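Local coordinates for protein MAU2 chromatid cohesion factor homolog (Saccharomyces cerevisiae, PDB 4XDN) that forms a complex with SCC2 that is required for the association of cohesin with chromosomes and takes part in sister chromatid cohesion, at residues A[99-102]-A[103-106]; A[92-95]-A[96-100]. All coordinates share one frame; numbering follows the deposited sequence.

Contact 1 of 2, residues A[99-102]-A[103-106]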
loop_
_atom_site.group_PDB
_atom_site.type_symbol
_atom_site.label_atom_id
_atom_site.label_comp_id
_atom_site.label_asym_id
_atom_site.label_seq_id
_atom_site.Cartn_x
_atom_site.Cartn_y
_atom_site.Cartn_z
ATOM N N THR A 99 -21.316 14.503 5.429
ATOM C CA THR A 99 -21.176 15.918 5.081
ATOM C C THR A 99 -19.735 16.421 5.160
ATOM O O THR A 99 -18.825 15.678 5.527
ATOM C CB THR A 99 -22.033 16.807 6.013
ATOM O OG1 THR A 99 -21.473 16.809 7.332
ATOM C CG2 THR A 99 -23.469 16.304 6.081
ATOM N N TYR A 100 -19.550 17.694 4.815
ATOM C CA TYR A 100 -18.271 18.381 4.985
ATOM C C TYR A 100 -18.341 19.386 6.135
ATOM O O TYR A 100 -17.428 20.191 6.327
ATOM C CB TYR A 100 -17.867 19.106 3.698
ATOM C CG TYR A 100 -17.537 18.193 2.540
ATOM C CD1 TYR A 100 -16.464 17.313 2.607
ATOM C CD2 TYR A 100 -18.284 18.224 1.371
ATOM C CE1 TYR A 100 -16.156 16.482 1.550
ATOM C CE2 TYR A 100 -17.981 17.398 0.307
ATOM C CZ TYR A 100 -16.916 16.531 0.400
ATOM O OH TYR A 100 -16.614 15.706 -0.658
ATOM N N ASN A 101 -19.429 19.339 6.896
ATOM C CA ASN A 101 -19.637 20.275 7.994
ATOM C C ASN A 101 -18.889 19.838 9.249
ATOM O O ASN A 101 -19.490 19.450 10.254
ATOM C CB ASN A 101 -21.132 20.420 8.276
ATOM C CG ASN A 101 -21.884 20.996 7.094
ATOM O OD1 ASN A 101 -22.109 20.312 6.098
ATOM N ND2 ASN A 101 -22.270 22.261 7.195
ATOM N N PHE A 102 -17.565 19.913 9.178
ATOM C CA PHE A 102 -16.698 19.442 10.249
ATOM C C PHE A 102 -16.640 20.435 11.406
ATOM O O PHE A 102 -16.626 20.034 12.569
ATOM C CB PHE A 102 -15.292 19.178 9.701
ATOM C CG PHE A 102 -15.267 18.206 8.546
ATOM C CD1 PHE A 102 -16.013 17.038 8.590
ATOM C CD2 PHE A 102 -14.511 18.469 7.416
ATOM C CE1 PHE A 102 -15.995 16.147 7.532
ATOM C CE2 PHE A 102 -14.489 17.581 6.353
ATOM C CZ PHE A 102 -15.234 16.418 6.413
ATOM N N ASP A 103 -16.605 21.726 11.088
ATOM C CA ASP A 103 -16.624 22.762 12.115
ATOM C C ASP A 103 -17.898 22.675 12.950
ATOM O O ASP A 103 -17.865 22.838 14.170
ATOM C CB ASP A 103 -16.511 24.151 11.486
ATOM C CG ASP A 103 -15.142 24.412 10.886
ATOM O OD1 ASP A 103 -14.201 23.651 11.189
ATOM O OD2 ASP A 103 -15.006 25.385 10.117
ATOM N N LEU A 104 -19.017 22.417 12.282
ATOM C CA LEU A 104 -20.303 22.280 12.956
ATOM C C LEU A 104 -20.283 21.091 13.906
ATOM O O LEU A 104 -20.728 21.187 15.051
ATOM C CB LEU A 104 -21.428 22.117 11.932
ATOM C CG LEU A 104 -22.837 21.885 12.481
ATOM C CD1 LEU A 104 -23.306 23.081 13.291
ATOM C CD2 LEU A 104 -23.797 21.595 11.338
ATOM N N ALA A 105 -19.773 19.968 13.415
ATOM C CA ALA A 105 -19.649 18.767 14.226
ATOM C C ALA A 105 -18.796 19.051 15.457
ATOM O O ALA A 105 -19.139 18.654 16.568
ATOM C CB ALA A 105 -19.046 17.640 13.412
ATOM N N GLU A 106 -17.691 19.756 15.242
ATOM C CA GLU A 106 -16.751 20.059 16.312
ATOM C C GLU A 106 -17.388 20.939 17.385
ATOM O O GLU A 106 -17.102 20.782 18.570
ATOM C CB GLU A 106 -15.506 20.741 15.740
ATOM C CG GLU A 106 -14.388 20.935 16.749
ATOM C CD GLU A 106 -13.100 21.415 16.108
ATOM O OE1 GLU A 106 -13.138 21.842 14.937
ATOM O OE2 GLU A 106 -12.046 21.359 16.776
HETATM O O HOH W 1 -16.070 22.574 8.240
#
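Asn-101 O takes the backbone N of Ala-105 at 3.2 Å, and Phe-102 O takes that of Glu-106 at 2.9 Å, the opening i to i+4 bonds of helix 102-119. One water joins the loop to this first turn: it accepts from Asp-103 N at 3.0 Å and donates, weakly, to Tyr-100 O. That carbonyl oxygen also sits 3.5 Å above one face of the Phe-102 ring, offset toward the rim; with CG beside the backbone N and opposite the carbonyl carbon (chi1 -56°), the ring is turned back toward the loop. The chain comes round through an ST turn, in which Thr-99 OG1 accepts from Asn-101 N (3.3 Å), and an inverse gamma turn centred on Asn-101, closed by a weak bond from Phe-102 N to Tyr-100 O. Asn-101 holds the N-cap position without a capping bond from its side chain; its amide is hydrogen-bonded instead to the backbone of another protein's chain. The aliphatic contact is Asn-101 CB on Leu-104 CB at 4.0 Å. Among the charges, Asp-103 and Glu-106 both form salt bridges with Arg-144, and the other carboxylate oxygen of Asp-103 pairs with a basic side chain of the other protein's chain.

Contact 2 of 2, residues A[92-95]-A[96-100]; sequences VELL and IQETY
Val-92 and Ile-96 sit one turn apart near the end of helix 81-98, the first arm of a helical (alpha-alpha) hairpin with helix 102-119, and their side chains meet at an angle: Val-92 CG1 presses on Ile-96 CD1 at 3.5 Å, tighter than usual for two carbons. The torsion that sets CG1 opposite the backbone N of Val-92 (chi1 164°) carries it toward the next turn. Beyond this pair, Ile-96 packs on Leu-135, Leu-140 and Met-143 of helix 126-144, and Val-92 on helix 102-119.

Glu-93 and Gln-97 also run at a slant to one another. The Glu-93 chain bends at chi2 (81°), bringing OE1 to 3.2 Å from Gln-97 NE2, but the carboxylate and amide planes are turned 52° apart and the angle is poor for a hydrogen bond. The charge partner of Glu-93 OE1 is instead a basic side chain of another protein's chain. The aliphatic part of Gln-97 lies over the backbone, CG 3.3 Å from Glu-93 O. Cut back to an alanine, Gln-97 would no longer bring CG over that oxygen or its amide beside the carboxylate, and this flank of Glu-93 would probably be left open, with the partner on the other chain still holding OE1.

Leu-94 and Glu-98 turn to other neighbours: Leu-94 packs on helices 29-45 and 53-76, and the two carboxylate oxygens of Glu-98 bond to Tyr-59 and Ser-368. The i to i+4 backbone bonds begin here with Ile-96 N to Val-92 O and continue through Gln-97 and Glu-98. At the last of them Thr-99 N approaches Leu-95 O at 3.3 Å from above the carbonyl plane, while Leu-95 CB stands 3.8 Å from Thr-99 OG1.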
loop_
_atom_site.group_PDB
_atom_site.type_symbol
_atom_site.label_atom_id
_atom_site.label_comp_id
_atom_site.label_asym_id
_atom_site.label_seq_id
_atom_site.Cartn_x
_atom_site.Cartn_y
_atom_site.Cartn_z
ATOM N N VAL A 92 -23.760 13.692 15.112
ATOM C CA VAL A 92 -22.425 14.079 14.673
ATOM C C VAL A 92 -21.804 12.979 13.821
ATOM O O VAL A 92 -21.035 13.257 12.904
ATOM C CB VAL A 92 -21.511 14.397 15.880
ATOM C CG1 VAL A 92 -20.040 14.407 15.477
ATOM C CG2 VAL A 92 -21.897 15.731 16.488
ATOM N N GLU A 93 -22.140 11.732 14.132
ATOM C CA GLU A 93 -21.682 10.595 13.346
ATOM C C GLU A 93 -22.068 10.789 11.880
ATOM O O GLU A 93 -21.304 10.452 10.975
ATOM C CB GLU A 93 -22.278 9.294 13.888
ATOM C CG GLU A 93 -21.710 8.028 13.269
ATOM C CD GLU A 93 -20.383 7.616 13.877
ATOM O OE1 GLU A 93 -19.906 6.512 13.542
ATOM O OE2 GLU A 93 -19.817 8.384 14.687
ATOM N N LEU A 94 -23.252 11.349 11.658
ATOM C CA LEU A 94 -23.747 11.586 10.305
ATOM C C LEU A 94 -23.074 12.800 9.675
ATOM O O LEU A 94 -22.774 12.796 8.482
ATOM C CB LEU A 94 -25.265 11.777 10.308
ATOM C CG LEU A 94 -26.096 10.618 10.863
ATOM C CD1 LEU A 94 -27.583 10.911 10.705
ATOM C CD2 LEU A 94 -25.742 9.298 10.194
ATOM N N LEU A 95 -22.840 13.838 10.470
ATOM C CA LEU A 95 -22.146 15.020 9.974
ATOM C C LEU A 95 -20.756 14.639 9.474
ATOM O O LEU A 95 -20.288 15.134 8.451
ATOM C CB LEU A 95 -22.037 16.085 11.067
ATOM C CG LEU A 95 -23.339 16.733 11.538
ATOM C CD1 LEU A 95 -23.063 17.666 12.704
ATOM C CD2 LEU A 95 -24.022 17.488 10.405
ATOM N N ILE A 96 -20.115 13.738 10.207
ATOM C CA ILE A 96 -18.755 13.318 9.904
ATOM C C ILE A 96 -18.705 12.418 8.667
ATOM O O ILE A 96 -17.792 12.532 7.847
ATOM C CB ILE A 96 -18.137 12.587 11.118
ATOM C CG1 ILE A 96 -17.931 13.579 12.265
ATOM C CG2 ILE A 96 -16.805 11.940 10.755
ATOM C CD1 ILE A 96 -17.522 12.944 13.580
ATOM N N GLN A 97 -19.688 11.534 8.530
ATOM C CA GLN A 97 -19.665 10.523 7.476
ATOM C C GLN A 97 -20.411 10.934 6.206
ATOM O O GLN A 97 -20.151 10.385 5.135
ATOM C CB GLN A 97 -20.251 9.212 7.999
ATOM C CG GLN A 97 -19.412 8.546 9.080
ATOM C CD GLN A 97 -19.949 7.183 9.471
ATOM O OE1 GLN A 97 -20.932 6.703 8.904
ATOM N NE2 GLN A 97 -19.305 6.549 10.445
ATOM N N GLU A 98 -21.325 11.894 6.320
ATOM C CA GLU A 98 -22.212 12.240 5.207
ATOM C C GLU A 98 -21.976 13.645 4.650
ATOM O O GLU A 98 -22.378 13.934 3.524
ATOM C CB GLU A 98 -23.675 12.104 5.646
ATOM C CG GLU A 98 -23.998 10.785 6.344
ATOM C CD GLU A 98 -23.747 9.570 5.462
ATOM O OE1 GLU A 98 -23.811 9.704 4.221
ATOM O OE2 GLU A 98 -23.485 8.481 6.012
ATOM N N THR A 99 -21.316 14.503 5.429
ATOM C CA THR A 99 -21.176 15.918 5.081
ATOM C C THR A 99 -19.735 16.421 5.160
ATOM O O THR A 99 -18.825 15.678 5.527
ATOM C CB THR A 99 -22.033 16.807 6.013
ATOM O OG1 THR A 99 -21.473 16.809 7.332
ATOM C CG2 THR A 99 -23.469 16.304 6.081
ATOM N N TYR A 100 -19.550 17.694 4.815
ATOM C CA TYR A 100 -18.271 18.381 4.985
ATOM C C TYR A 100 -18.341 19.386 6.135
ATOM O O TYR A 100 -17.428 20.191 6.327
ATOM C CB TYR A 100 -17.867 19.106 3.698
ATOM C CG TYR A 100 -17.537 18.193 2.540
ATOM C CD1 TYR A 100 -16.464 17.313 2.607
ATOM C CD2 TYR A 100 -18.284 18.224 1.371
ATOM C CE1 TYR A 100 -16.156 16.482 1.550
ATOM C CE2 TYR A 100 -17.981 17.398 0.307
ATOM C CZ TYR A 100 -16.916 16.531 0.400
ATOM O OH TYR A 100 -16.614 15.706 -0.658
#

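From the N terminus, the chain comes first to contact 2, on the closing turns of helix 81-98, then runs through Thr-99 and Tyr-100, which the two contacts share, into contact 1 and the first turn of helix 102-119. Neither closes a loop of any length: contact 2 spans the last turns of a helix and contact 1 the bend into the next. They follow in series and overlap at the connecting loop, with centres about 7 Å apart. The chain then folds back on itself: Ala-105 CA lies 3.9 Å from Leu-95 CD1, and Ala-105 CB 4.0 Å from Val-92 CG1, tying the two helices into a hairpin. Helix 126-144 packs against both contacts, and another protein's chain reaches both as well.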